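Local atomic coordinates of reducing-end xylose-releasing exo-oligoxylanase Rex8A (Paenibacillus barcinonensis, PDB entry 6SUD), a protein that hydrolyses linear and branched xylooligosaccharides from their reducing ends, releasing xylose during the breakdown of xylan. Residues T13-F18 with D276-R281; I293-S298 with G338-S343; A319-G324 with Y360-L365; L325-A330 with K346-T351. The protein carries 1 engineered substitution. All blocks are in the same frame, centred on the assembly; numbering follows the deposited sequence.

Contact 1 of 4, residues T13-F18 with D276-R281; sequences TYANLF and DWEWFR
Ala15 and Glu278 make the polar link of this contact, in which an extended loop near the N-terminus, leading into helix 17-20, is held against the last turn of helix 268-280. It is structural packing away from the sugar site, resting on a main-chain to carboxylate bond. The amide of Ala15 donates to Glu278 OE2 across 2.9 Å, and the bond is nearly straight at 165°, although the donor sits above the carboxylate plane. Glu278 gets there with CG anti to its backbone N (chi1 177°) and a bend at chi2 that swings the carboxylate toward the loop. The same OE2 lies 3.4 Å from Tyr14 CA.

Charge acts on the other oxygen of that carboxylate. Arg281, just past the helix, brings NH2 to 3.3 Å from Glu278 OE1, but the oxygen stands well out of the guanidinium plane, so the salt bridge is purely electrostatic. What orients the guanidinium is the helix end: NH2 donates to Glu278 O at 2.9 Å and NE to Trp277 O.

The aromatic part is looser. Tyr14 presents CE2 to Trp279 NE1 at 3.8 Å, the indole nitrogen lying near the plane of the phenol ring with the two ring planes almost perpendicular. Both polar ends are engaged by the C-terminal tail, Tyr14 OH with Val379 N and Trp279 NE1 with Tyr377 O.

Ala8 of helix 8-11 touches both Tyr14 and Glu278, helix 200-209 lies against Trp279 through Leu205, and Phe18 packs on helix 359-373.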
# COMPACT_ATOMS: atom_id res chain seq x y z
N THR A 13 14.46 -5.87 -15.13
CA THR A 13 13.88 -7.24 -15.22
C THR A 13 13.06 -7.53 -13.96
O THR A 13 13.61 -7.42 -12.85
CB THR A 13 14.99 -8.28 -15.43
OG1 THR A 13 15.58 -7.98 -16.69
CG2 THR A 13 14.49 -9.71 -15.42
N TYR A 14 11.80 -7.93 -14.15
CA TYR A 14 10.83 -8.22 -13.06
C TYR A 14 10.54 -9.72 -13.01
O TYR A 14 10.22 -10.28 -14.06
CB TYR A 14 9.56 -7.39 -13.27
CG TYR A 14 9.82 -5.92 -13.05
CD1 TYR A 14 10.29 -5.12 -14.08
CD2 TYR A 14 9.70 -5.37 -11.79
CE1 TYR A 14 10.57 -3.78 -13.86
CE2 TYR A 14 9.98 -4.04 -11.56
CZ TYR A 14 10.40 -3.23 -12.60
OH TYR A 14 10.69 -1.93 -12.34
N ALA A 15 10.67 -10.33 -11.83
CA ALA A 15 10.30 -11.74 -11.60
C ALA A 15 8.83 -11.92 -11.95
O ALA A 15 7.98 -11.15 -11.45
CB ALA A 15 10.56 -12.18 -10.18
N ASN A 16 8.53 -12.94 -12.76
CA ASN A 16 7.14 -13.36 -13.06
C ASN A 16 6.98 -14.70 -12.36
O ASN A 16 7.39 -15.72 -12.95
CB ASN A 16 6.87 -13.38 -14.56
CG ASN A 16 5.47 -13.82 -14.93
OD1 ASN A 16 4.75 -14.41 -14.11
ND2 ASN A 16 5.07 -13.58 -16.17
N LEU A 17 6.48 -14.68 -11.13
CA LEU A 17 6.42 -15.91 -10.30
C LEU A 17 5.32 -16.82 -10.82
O LEU A 17 5.46 -18.02 -10.59
CB LEU A 17 6.19 -15.53 -8.83
CG LEU A 17 7.38 -14.80 -8.22
CD1 LEU A 17 7.28 -14.77 -6.71
CD2 LEU A 17 8.67 -15.47 -8.63
N PHE A 18 4.28 -16.29 -11.47
CA PHE A 18 3.24 -17.15 -12.10
C PHE A 18 3.91 -17.99 -13.19
O PHE A 18 3.67 -19.19 -13.26
CB PHE A 18 2.06 -16.33 -12.62
CG PHE A 18 1.15 -15.74 -11.56
CD1 PHE A 18 0.74 -16.48 -10.46
CD2 PHE A 18 0.63 -14.46 -11.70
CE1 PHE A 18 -0.12 -15.93 -9.51
CE2 PHE A 18 -0.22 -13.91 -10.76
CZ PHE A 18 -0.60 -14.65 -9.66
N ASP A 276 10.11 -4.25 -1.90
CA ASP A 276 11.42 -3.55 -1.70
C ASP A 276 12.57 -4.49 -2.11
O ASP A 276 13.57 -4.01 -2.70
CB ASP A 276 11.62 -3.14 -0.24
CG ASP A 276 12.88 -2.30 -0.05
OD1 ASP A 276 13.05 -1.33 -0.80
OD2 ASP A 276 13.70 -2.66 0.84
N TRP A 277 12.46 -5.76 -1.74
CA TRP A 277 13.46 -6.79 -2.13
C TRP A 277 13.49 -6.91 -3.66
O TRP A 277 14.58 -6.81 -4.23
CB TRP A 277 13.18 -8.13 -1.46
CG TRP A 277 14.18 -9.16 -1.88
CD1 TRP A 277 13.98 -10.22 -2.72
CD2 TRP A 277 15.56 -9.20 -1.50
NE1 TRP A 277 15.14 -10.92 -2.87
CE2 TRP A 277 16.13 -10.32 -2.14
CE3 TRP A 277 16.37 -8.39 -0.70
CZ2 TRP A 277 17.47 -10.65 -1.99
CZ3 TRP A 277 17.70 -8.71 -0.57
CH2 TRP A 277 18.24 -9.83 -1.21
N GLU A 278 12.32 -7.06 -4.29
CA GLU A 278 12.21 -7.19 -5.77
C GLU A 278 12.84 -5.96 -6.45
O GLU A 278 13.67 -6.15 -7.36
CB GLU A 278 10.75 -7.42 -6.18
CG GLU A 278 10.55 -7.50 -7.69
CD GLU A 278 11.36 -8.52 -8.46
OE1 GLU A 278 12.02 -9.38 -7.82
OE2 GLU A 278 11.33 -8.47 -9.72
N TRP A 279 12.49 -4.75 -6.04
CA TRP A 279 12.94 -3.49 -6.71
C TRP A 279 14.42 -3.20 -6.43
O TRP A 279 15.11 -2.77 -7.39
CB TRP A 279 12.07 -2.30 -6.30
CG TRP A 279 10.72 -2.30 -6.94
CD1 TRP A 279 10.17 -3.28 -7.71
CD2 TRP A 279 9.73 -1.25 -6.85
NE1 TRP A 279 8.91 -2.91 -8.12
CE2 TRP A 279 8.62 -1.67 -7.61
CE3 TRP A 279 9.67 -0.01 -6.21
CZ2 TRP A 279 7.47 -0.90 -7.74
CZ3 TRP A 279 8.54 0.76 -6.34
CH2 TRP A 279 7.45 0.32 -7.11
N PHE A 280 14.88 -3.34 -5.18
CA PHE A 280 16.18 -2.76 -4.73
C PHE A 280 17.15 -3.82 -4.20
O PHE A 280 18.35 -3.51 -4.21
CB PHE A 280 15.94 -1.63 -3.73
CG PHE A 280 15.29 -0.44 -4.38
CD1 PHE A 280 15.95 0.28 -5.36
CD2 PHE A 280 14.01 -0.03 -4.03
CE1 PHE A 280 15.34 1.35 -5.99
CE2 PHE A 280 13.40 1.02 -4.68
CZ PHE A 280 14.07 1.74 -5.64
N ARG A 281 16.66 -4.97 -3.72
CA ARG A 281 17.49 -6.15 -3.36
C ARG A 281 18.57 -5.71 -2.34
O ARG A 281 19.70 -6.19 -2.45
CB ARG A 281 18.10 -6.75 -4.64
CG ARG A 281 18.16 -8.27 -4.70
CD ARG A 281 16.80 -8.95 -4.80
NE ARG A 281 15.98 -8.51 -5.92
CZ ARG A 281 16.04 -8.98 -7.17
NH1 ARG A 281 16.93 -9.91 -7.51
NH2 ARG A 281 15.23 -8.48 -8.10
O HOH W 1 16.47 -7.93 -11.05

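Contact 2 of 4, residues I293-S298 with G338-S343; sequences IQAFFS and GPDADS
Gln294 and Asp340 mark the closest backbone approach, with Gln294 CA and Asp340 CA 6.2 Å apart. The first belongs to the final turns of helix 285-297; the second sits in a type I beta turn from Gly338 to Ala341 that leads directly into helix 341-349. The contact is thus an example of a helix's last turns meeting the turn that starts another helix.

Asp340 fills the junction. Its carboxylate spreads along the helix, OD2 resting 3.5 Å from Ala295 CA and OD1 3.4 Å from Ser298 CB. Both are van der Waals approaches to carbon. Ser298 has its hydroxyl turned back to Ala295, between its own backbone N and carbonyl carbon (chi1 60°), and OG donates to Ala295 O at 2.8 Å. The amide of Ser298 reaches that same oxygen from the same face, so the carbonyl is held by two donors.

Gln294 runs extended beyond CG and lays its amide over the start of the second helix, with OE1 3.3 Å from Ala341 CA. Poor angles rule out a bond from Ala341 N to this oxygen. Instead a water donates to Gln294 OE1 at 3.0 Å and accepts weakly from Asp340 N, bridging the two segments.

The other end of the amide, Gln294 NE2, donates to Asn329 O of helix 322-331 and to Ser333 OG, which is also hydrogen-bonded to Ala341 O. Phe297 and Gln294 both touch Phe344 of helix 341-349, while Phe297 packs against Leu325 in helix 322-331.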
# COMPACT_ATOMS: atom_id res chain seq x y z
N ILE A 293 7.09 -15.57 7.72
CA ILE A 293 5.62 -15.35 7.71
C ILE A 293 4.97 -16.45 6.86
O ILE A 293 3.92 -16.94 7.28
CB ILE A 293 5.22 -13.92 7.30
CG1 ILE A 293 3.82 -13.60 7.85
CG2 ILE A 293 5.34 -13.70 5.80
CD1 ILE A 293 3.33 -12.20 7.58
N GLN A 294 5.59 -16.89 5.76
CA GLN A 294 5.01 -17.98 4.93
C GLN A 294 5.02 -19.29 5.72
O GLN A 294 4.04 -20.01 5.67
CB GLN A 294 5.73 -18.13 3.59
CG GLN A 294 5.26 -17.10 2.57
CD GLN A 294 5.80 -17.38 1.19
OE1 GLN A 294 6.74 -18.16 0.99
NE2 GLN A 294 5.19 -16.74 0.20
N ALA A 295 6.11 -19.60 6.41
CA ALA A 295 6.21 -20.77 7.31
C ALA A 295 5.08 -20.68 8.35
O ALA A 295 4.43 -21.72 8.59
CB ALA A 295 7.57 -20.82 7.95
N PHE A 296 4.84 -19.50 8.94
CA PHE A 296 3.80 -19.32 10.00
C PHE A 296 2.44 -19.74 9.45
O PHE A 296 1.72 -20.42 10.18
CB PHE A 296 3.73 -17.90 10.56
CG PHE A 296 2.72 -17.78 11.68
CD1 PHE A 296 3.00 -18.20 12.97
CD2 PHE A 296 1.45 -17.30 11.42
CE1 PHE A 296 2.04 -18.12 13.97
CE2 PHE A 296 0.48 -17.25 12.40
CZ PHE A 296 0.79 -17.64 13.69
N PHE A 297 2.11 -19.41 8.20
CA PHE A 297 0.76 -19.64 7.62
C PHE A 297 0.73 -20.89 6.73
O PHE A 297 -0.33 -21.16 6.14
CB PHE A 297 0.27 -18.40 6.86
CG PHE A 297 -0.14 -17.31 7.81
CD1 PHE A 297 -1.25 -17.46 8.63
CD2 PHE A 297 0.63 -16.16 7.93
CE1 PHE A 297 -1.61 -16.47 9.52
CE2 PHE A 297 0.26 -15.18 8.84
CZ PHE A 297 -0.85 -15.33 9.63
N SER A 298 1.82 -21.66 6.67
CA SER A 298 1.96 -22.77 5.68
C SER A 298 0.85 -23.82 5.88
O SER A 298 0.31 -24.28 4.86
CB SER A 298 3.32 -23.39 5.73
OG SER A 298 3.60 -23.91 7.01
N GLY A 338 11.99 -20.19 0.53
CA GLY A 338 11.72 -21.36 1.39
C GLY A 338 10.78 -22.36 0.73
O GLY A 338 10.42 -22.19 -0.44
N PRO A 339 10.35 -23.42 1.46
CA PRO A 339 9.56 -24.50 0.88
C PRO A 339 8.08 -24.18 0.62
O PRO A 339 7.38 -25.04 0.15
CB PRO A 339 9.65 -25.62 1.92
CG PRO A 339 9.93 -24.92 3.25
CD PRO A 339 10.61 -23.61 2.90
N ASP A 340 7.65 -22.95 0.93
CA ASP A 340 6.22 -22.55 0.91
C ASP A 340 5.97 -21.56 -0.23
O ASP A 340 4.78 -21.34 -0.54
CB ASP A 340 5.84 -21.97 2.27
CG ASP A 340 6.07 -22.97 3.40
OD1 ASP A 340 5.51 -24.09 3.29
OD2 ASP A 340 6.83 -22.63 4.36
N ALA A 341 7.00 -20.94 -0.80
CA ALA A 341 6.83 -19.86 -1.80
C ALA A 341 5.94 -20.37 -2.94
O ALA A 341 4.93 -19.70 -3.28
CB ALA A 341 8.15 -19.37 -2.32
N ASP A 342 6.28 -21.53 -3.50
CA ASP A 342 5.63 -22.02 -4.75
C ASP A 342 4.17 -22.34 -4.43
O ASP A 342 3.28 -21.98 -5.23
CB ASP A 342 6.43 -23.17 -5.37
CG ASP A 342 7.75 -22.78 -6.00
OD1 ASP A 342 7.99 -21.57 -6.15
OD2 ASP A 342 8.53 -23.70 -6.36
N SER A 343 3.89 -22.93 -3.27
CA SER A 343 2.50 -23.32 -2.92
C SER A 343 1.62 -22.09 -2.64
O SER A 343 0.44 -22.15 -2.99
CB SER A 343 2.46 -24.36 -1.84
OG SER A 343 3.28 -23.99 -0.76
O HOH W 2 8.90 -20.02 1.85

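Contact 3 of 4, residues A319-G324 with Y360-L365; sequences AAHPVG and YYDNCL. Engineered in segment 319-324: Ala320 (natural residue Leu). With XYP (beta-D-xylopyranose), chain J.
His321 and Asp362 form a His-carboxylate hydrogen bond with an unusual setting: the carboxylate grips an imidazole on one oxygen and a helix start on the other, while the imidazole also hydrogen-bonds a bound xylose. The fold is the (alpha/alpha)6 barrel characteristic of glycoside hydrolase family 8, with two of its helices, 322-331 and 359-373, meeting beside the sugar site.

His321 ND1 donates to Asp362 OD1 at 2.8 Å; the acceptor lies close to the imidazole plane, but the donor stands above the carboxylate plane. Asp362 OD2 accepts from Gly324 N at 3.0 Å on its anti side, in the first turn of helix 322-331. Arg354 NH1 makes a salt bridge to OD1, so the two oxygens are held by different partners. The histidine ring is therefore fixed by second-shell groups.

Tyr361 supports the same ring. Its CB lies over the centre of the imidazole face, 3.7 Å from the centroid, and CD2 on the phenol edge turns toward that face in an offset edge-to-face pair with planes at 61°. The engineered Ala320 has CB over the opposite face. Tyr361 also offers a ring face to C5 of the xylose, and Tyr360 meets sugar O2 with its ring edge.

Glycine permits the close backbone approach, Gly324 CA to Asp362 CA being 3.9 Å. Glu70, inferred to be the proton donor, bonds to Tyr360 OH and to the xylose, whose O1 is hydrogen-bonded to His321 NE2 at 2.6 Å, either atom able to be the donor.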
# COMPACT_ATOMS: atom_id res chain seq x y z
N ALA A 319 -10.06 -13.54 11.05
CA ALA A 319 -9.61 -12.40 10.22
C ALA A 319 -10.85 -11.81 9.55
O ALA A 319 -11.67 -12.59 9.03
CB ALA A 319 -8.59 -12.84 9.21
N ALA A 320 -11.00 -10.49 9.54
CA ALA A 320 -12.06 -9.79 8.79
C ALA A 320 -11.76 -9.91 7.29
O ALA A 320 -12.71 -10.01 6.52
CB ALA A 320 -12.21 -8.35 9.22
N HIS A 321 -10.48 -9.90 6.90
CA HIS A 321 -10.07 -9.88 5.47
C HIS A 321 -9.11 -11.04 5.19
O HIS A 321 -7.94 -10.81 4.94
CB HIS A 321 -9.46 -8.52 5.10
CG HIS A 321 -10.40 -7.39 5.38
ND1 HIS A 321 -11.61 -7.25 4.70
CD2 HIS A 321 -10.34 -6.39 6.29
CE1 HIS A 321 -12.25 -6.20 5.19
NE2 HIS A 321 -11.48 -5.65 6.15
N PRO A 322 -9.59 -12.31 5.17
CA PRO A 322 -8.68 -13.45 5.00
C PRO A 322 -8.10 -13.61 3.59
O PRO A 322 -7.01 -14.16 3.46
CB PRO A 322 -9.57 -14.64 5.38
CG PRO A 322 -10.94 -14.19 4.96
CD PRO A 322 -10.99 -12.72 5.35
N VAL A 323 -8.83 -13.16 2.57
CA VAL A 323 -8.34 -13.14 1.16
C VAL A 323 -7.19 -12.12 1.07
O VAL A 323 -6.16 -12.44 0.45
CB VAL A 323 -9.48 -12.89 0.16
CG1 VAL A 323 -8.99 -12.61 -1.26
CG2 VAL A 323 -10.43 -14.09 0.17
N GLY A 324 -7.34 -10.95 1.70
CA GLY A 324 -6.27 -9.94 1.83
C GLY A 324 -5.01 -10.52 2.45
O GLY A 324 -3.90 -10.35 1.89
N TYR A 360 -13.85 -4.79 -0.26
CA TYR A 360 -12.96 -3.68 -0.67
C TYR A 360 -11.50 -4.00 -0.31
O TYR A 360 -10.65 -4.03 -1.21
CB TYR A 360 -13.42 -2.36 -0.05
CG TYR A 360 -12.36 -1.31 0.14
CD1 TYR A 360 -11.90 -0.55 -0.92
CD2 TYR A 360 -11.83 -1.06 1.39
CE1 TYR A 360 -10.92 0.42 -0.74
CE2 TYR A 360 -10.87 -0.09 1.60
CZ TYR A 360 -10.42 0.66 0.53
OH TYR A 360 -9.48 1.63 0.75
N TYR A 361 -11.22 -4.22 0.97
CA TYR A 361 -9.81 -4.32 1.45
C TYR A 361 -9.14 -5.58 0.87
O TYR A 361 -8.00 -5.54 0.35
CB TYR A 361 -9.77 -4.29 2.98
CG TYR A 361 -8.38 -4.16 3.52
CD1 TYR A 361 -7.62 -3.02 3.29
CD2 TYR A 361 -7.83 -5.16 4.30
CE1 TYR A 361 -6.34 -2.90 3.79
CE2 TYR A 361 -6.55 -5.06 4.80
CZ TYR A 361 -5.80 -3.92 4.55
OH TYR A 361 -4.55 -3.83 5.08
N ASP A 362 -9.83 -6.70 0.93
CA ASP A 362 -9.32 -7.98 0.37
C ASP A 362 -8.92 -7.76 -1.10
O ASP A 362 -7.86 -8.24 -1.51
CB ASP A 362 -10.38 -9.07 0.45
CG ASP A 362 -10.78 -9.44 1.87
OD1 ASP A 362 -11.70 -8.80 2.39
OD2 ASP A 362 -10.15 -10.35 2.44
N ASN A 363 -9.80 -7.13 -1.87
CA ASN A 363 -9.68 -7.03 -3.35
C ASN A 363 -8.56 -6.04 -3.72
O ASN A 363 -7.91 -6.25 -4.76
CB ASN A 363 -11.02 -6.67 -3.97
CG ASN A 363 -11.95 -7.87 -3.99
OD1 ASN A 363 -11.57 -8.95 -3.55
ND2 ASN A 363 -13.15 -7.69 -4.52
N CYS A 364 -8.33 -5.00 -2.91
CA CYS A 364 -7.18 -4.08 -3.13
C CYS A 364 -5.88 -4.88 -3.00
O CYS A 364 -5.06 -4.86 -3.95
CB CYS A 364 -7.22 -2.89 -2.17
SG CYS A 364 -8.57 -1.72 -2.53
N LEU A 365 -5.71 -5.59 -1.88
CA LEU A 365 -4.47 -6.38 -1.60
C LEU A 365 -4.32 -7.47 -2.66
O LEU A 365 -3.19 -7.67 -3.15
CB LEU A 365 -4.56 -6.98 -0.19
CG LEU A 365 -4.08 -6.11 0.96
CD1 LEU A 365 -4.56 -4.68 0.84
CD2 LEU A 365 -4.49 -6.71 2.29
O1 XYP J . -11.74 -3.19 7.01
C1 XYP J . -10.48 -2.60 6.68
C2 XYP J . -10.76 -1.18 6.17
C3 XYP J . -9.44 -0.57 5.77
C4 XYP J . -8.52 -0.52 6.97
C5 XYP J . -8.36 -1.90 7.59
O2 XYP J . -11.64 -1.13 5.04
O3 XYP J . -9.67 0.74 5.27
O4 XYP J . -7.27 0.00 6.50
O5 XYP J . -9.64 -2.50 7.84

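Contact 4 of 4, residues L325-A330 with K346-T351; sequences LLATNA and KRFWNT
Leu326 meets Thr351 tip to tip, and its two methyls divide the work between them. CG stands anti to the backbone N (chi1 171°), which carries the branch out toward the other helix. CD2 then presses on Thr351 OG1 at only 3.2 Å, while CD1 lies against Arg347 CG at 3.7 Å. The arginine chain crosses the leucine at about a right angle, bends at chi2, and curls its guanidinium back so that NH1 also comes 3.7 Å from CD2.

Phe348 provides the second half of the contact. Its ring, with CG likewise anti to the backbone N (chi1 179°), leaves the helix toward two small residues one turn apart on helix 322-331. Ala330 CB touches Phe348 CB at 3.7 Å, at the root of the side chain, and Ala327 CB meets CE1 of the ring at 3.8 Å. Both methyls come up obliquely. Alanines at these sites let the backbones draw close, the CA atoms of Ala330 and Phe348 being 6.4 Å apart. Further along, the phenylalanine touches Thr369, Met370 and Leu373 of helix 359-373, so this side chain ties its own helix to two others.

Thr351 OG1 finds its polar partners inside its own segment. It donates to Arg347 O at 2.7 Å, bonding a carbonyl of the last turn of helix 341-349, and receives a weak bond from Arg347 NH1. The leucine methyl thus packs against an oxygen that already has hydrogen-bond partners, and the contact combines apolar packing with this locally satisfied polar edge.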
# COMPACT_ATOMS: atom_id res chain seq x y z
N LEU A 325 -5.17 -11.24 3.56
CA LEU A 325 -4.04 -11.91 4.24
C LEU A 325 -3.40 -12.94 3.29
O LEU A 325 -2.17 -12.91 3.14
CB LEU A 325 -4.53 -12.57 5.53
CG LEU A 325 -3.47 -13.37 6.28
CD1 LEU A 325 -2.13 -12.66 6.35
CD2 LEU A 325 -3.97 -13.70 7.67
N LEU A 326 -4.18 -13.82 2.66
CA LEU A 326 -3.63 -14.81 1.69
C LEU A 326 -2.84 -14.06 0.61
O LEU A 326 -1.73 -14.50 0.28
CB LEU A 326 -4.73 -15.64 1.04
CG LEU A 326 -4.24 -16.51 -0.12
CD1 LEU A 326 -3.23 -17.53 0.39
CD2 LEU A 326 -5.39 -17.18 -0.84
N ALA A 327 -3.37 -12.96 0.08
CA ALA A 327 -2.73 -12.15 -0.98
C ALA A 327 -1.35 -11.65 -0.52
O ALA A 327 -0.40 -11.81 -1.29
CB ALA A 327 -3.64 -11.01 -1.38
N THR A 328 -1.24 -11.09 0.68
CA THR A 328 0.04 -10.50 1.17
C THR A 328 1.04 -11.63 1.40
O THR A 328 2.22 -11.47 1.09
CB THR A 328 -0.16 -9.60 2.39
OG1 THR A 328 -0.65 -10.32 3.52
CG2 THR A 328 -1.11 -8.46 2.08
N ASN A 329 0.55 -12.76 1.91
CA ASN A 329 1.38 -13.97 2.16
C ASN A 329 1.94 -14.49 0.83
O ASN A 329 3.10 -14.90 0.80
CB ASN A 329 0.59 -15.08 2.88
CG ASN A 329 0.29 -14.76 4.33
OD1 ASN A 329 0.99 -13.97 4.97
ND2 ASN A 329 -0.73 -15.41 4.88
N ALA A 330 1.13 -14.50 -0.22
CA ALA A 330 1.55 -14.94 -1.57
C ALA A 330 2.55 -13.93 -2.14
O ALA A 330 3.54 -14.34 -2.75
CB ALA A 330 0.34 -15.13 -2.45
N LYS A 346 0.54 -20.71 -6.05
CA LYS A 346 -0.51 -21.60 -6.62
C LYS A 346 -1.83 -21.37 -5.88
O LYS A 346 -2.88 -21.29 -6.56
CB LYS A 346 -0.09 -23.07 -6.54
CG LYS A 346 -1.12 -24.06 -7.04
CD LYS A 346 -0.67 -25.50 -6.90
CE LYS A 346 -0.71 -26.28 -8.19
NZ LYS A 346 -2.05 -26.88 -8.43
N ARG A 347 -1.80 -21.29 -4.55
CA ARG A 347 -3.02 -21.10 -3.73
C ARG A 347 -3.69 -19.79 -4.16
O ARG A 347 -4.91 -19.76 -4.29
CB ARG A 347 -2.67 -21.09 -2.24
CG ARG A 347 -3.84 -20.77 -1.32
CD ARG A 347 -4.88 -21.87 -1.31
NE ARG A 347 -5.77 -21.82 -0.16
CZ ARG A 347 -6.89 -21.09 -0.08
NH1 ARG A 347 -7.27 -20.31 -1.08
NH2 ARG A 347 -7.61 -21.13 1.02
N PHE A 348 -2.89 -18.75 -4.38
CA PHE A 348 -3.40 -17.41 -4.75
C PHE A 348 -4.05 -17.48 -6.14
O PHE A 348 -5.18 -16.96 -6.31
CB PHE A 348 -2.28 -16.37 -4.72
CG PHE A 348 -2.79 -15.02 -5.11
CD1 PHE A 348 -3.57 -14.28 -4.23
CD2 PHE A 348 -2.58 -14.52 -6.39
CE1 PHE A 348 -4.07 -13.04 -4.60
CE2 PHE A 348 -3.09 -13.30 -6.76
CZ PHE A 348 -3.83 -12.56 -5.86
N TRP A 349 -3.36 -18.10 -7.10
CA TRP A 349 -3.85 -18.25 -8.50
C TRP A 349 -5.25 -18.87 -8.47
O TRP A 349 -6.12 -18.45 -9.27
CB TRP A 349 -2.88 -19.11 -9.33
CG TRP A 349 -3.34 -19.34 -10.73
CD1 TRP A 349 -4.10 -20.39 -11.16
CD2 TRP A 349 -3.12 -18.51 -11.88
NE1 TRP A 349 -4.35 -20.28 -12.51
CE2 TRP A 349 -3.75 -19.14 -12.98
CE3 TRP A 349 -2.43 -17.31 -12.11
CZ2 TRP A 349 -3.74 -18.59 -14.26
CZ3 TRP A 349 -2.41 -16.77 -13.38
CH2 TRP A 349 -3.07 -17.41 -14.44
N ASN A 350 -5.48 -19.82 -7.56
CA ASN A 350 -6.72 -20.62 -7.51
C ASN A 350 -7.76 -19.92 -6.62
O ASN A 350 -8.88 -20.46 -6.51
CB ASN A 350 -6.40 -22.06 -7.10
CG ASN A 350 -5.57 -22.77 -8.14
OD1 ASN A 350 -4.46 -23.23 -7.87
ND2 ASN A 350 -6.08 -22.81 -9.36
N THR A 351 -7.44 -18.75 -6.07
CA THR A 351 -8.35 -17.95 -5.21
C THR A 351 -9.00 -16.85 -6.06
O THR A 351 -8.29 -16.10 -6.72
CB THR A 351 -7.60 -17.38 -4.00
OG1 THR A 351 -7.07 -18.46 -3.23
CG2 THR A 351 -8.46 -16.50 -3.12

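Overall arrangement
Contact 3 is the part that reaches the ligand; the others lie progressively behind it. Contact 4 shares helix 322-331 with it, their centres 11 Å apart, and Leu365 packs on Ala327 and Thr328; even so, the side chain of Ala327 is about 14 Å from a bound xylose. Contact 2 continues outward, 11 Å centre to centre from contact 4, using helix 341-349 in common, and Phe297 and Ile293 pack on Asn329. Contact 1, 23 Å from contact 3 between centres, meets contact 4 through Phe18, which touches Trp349 and Phe348. Contact 4 is thus the hub, touching all three others within the helical barrel.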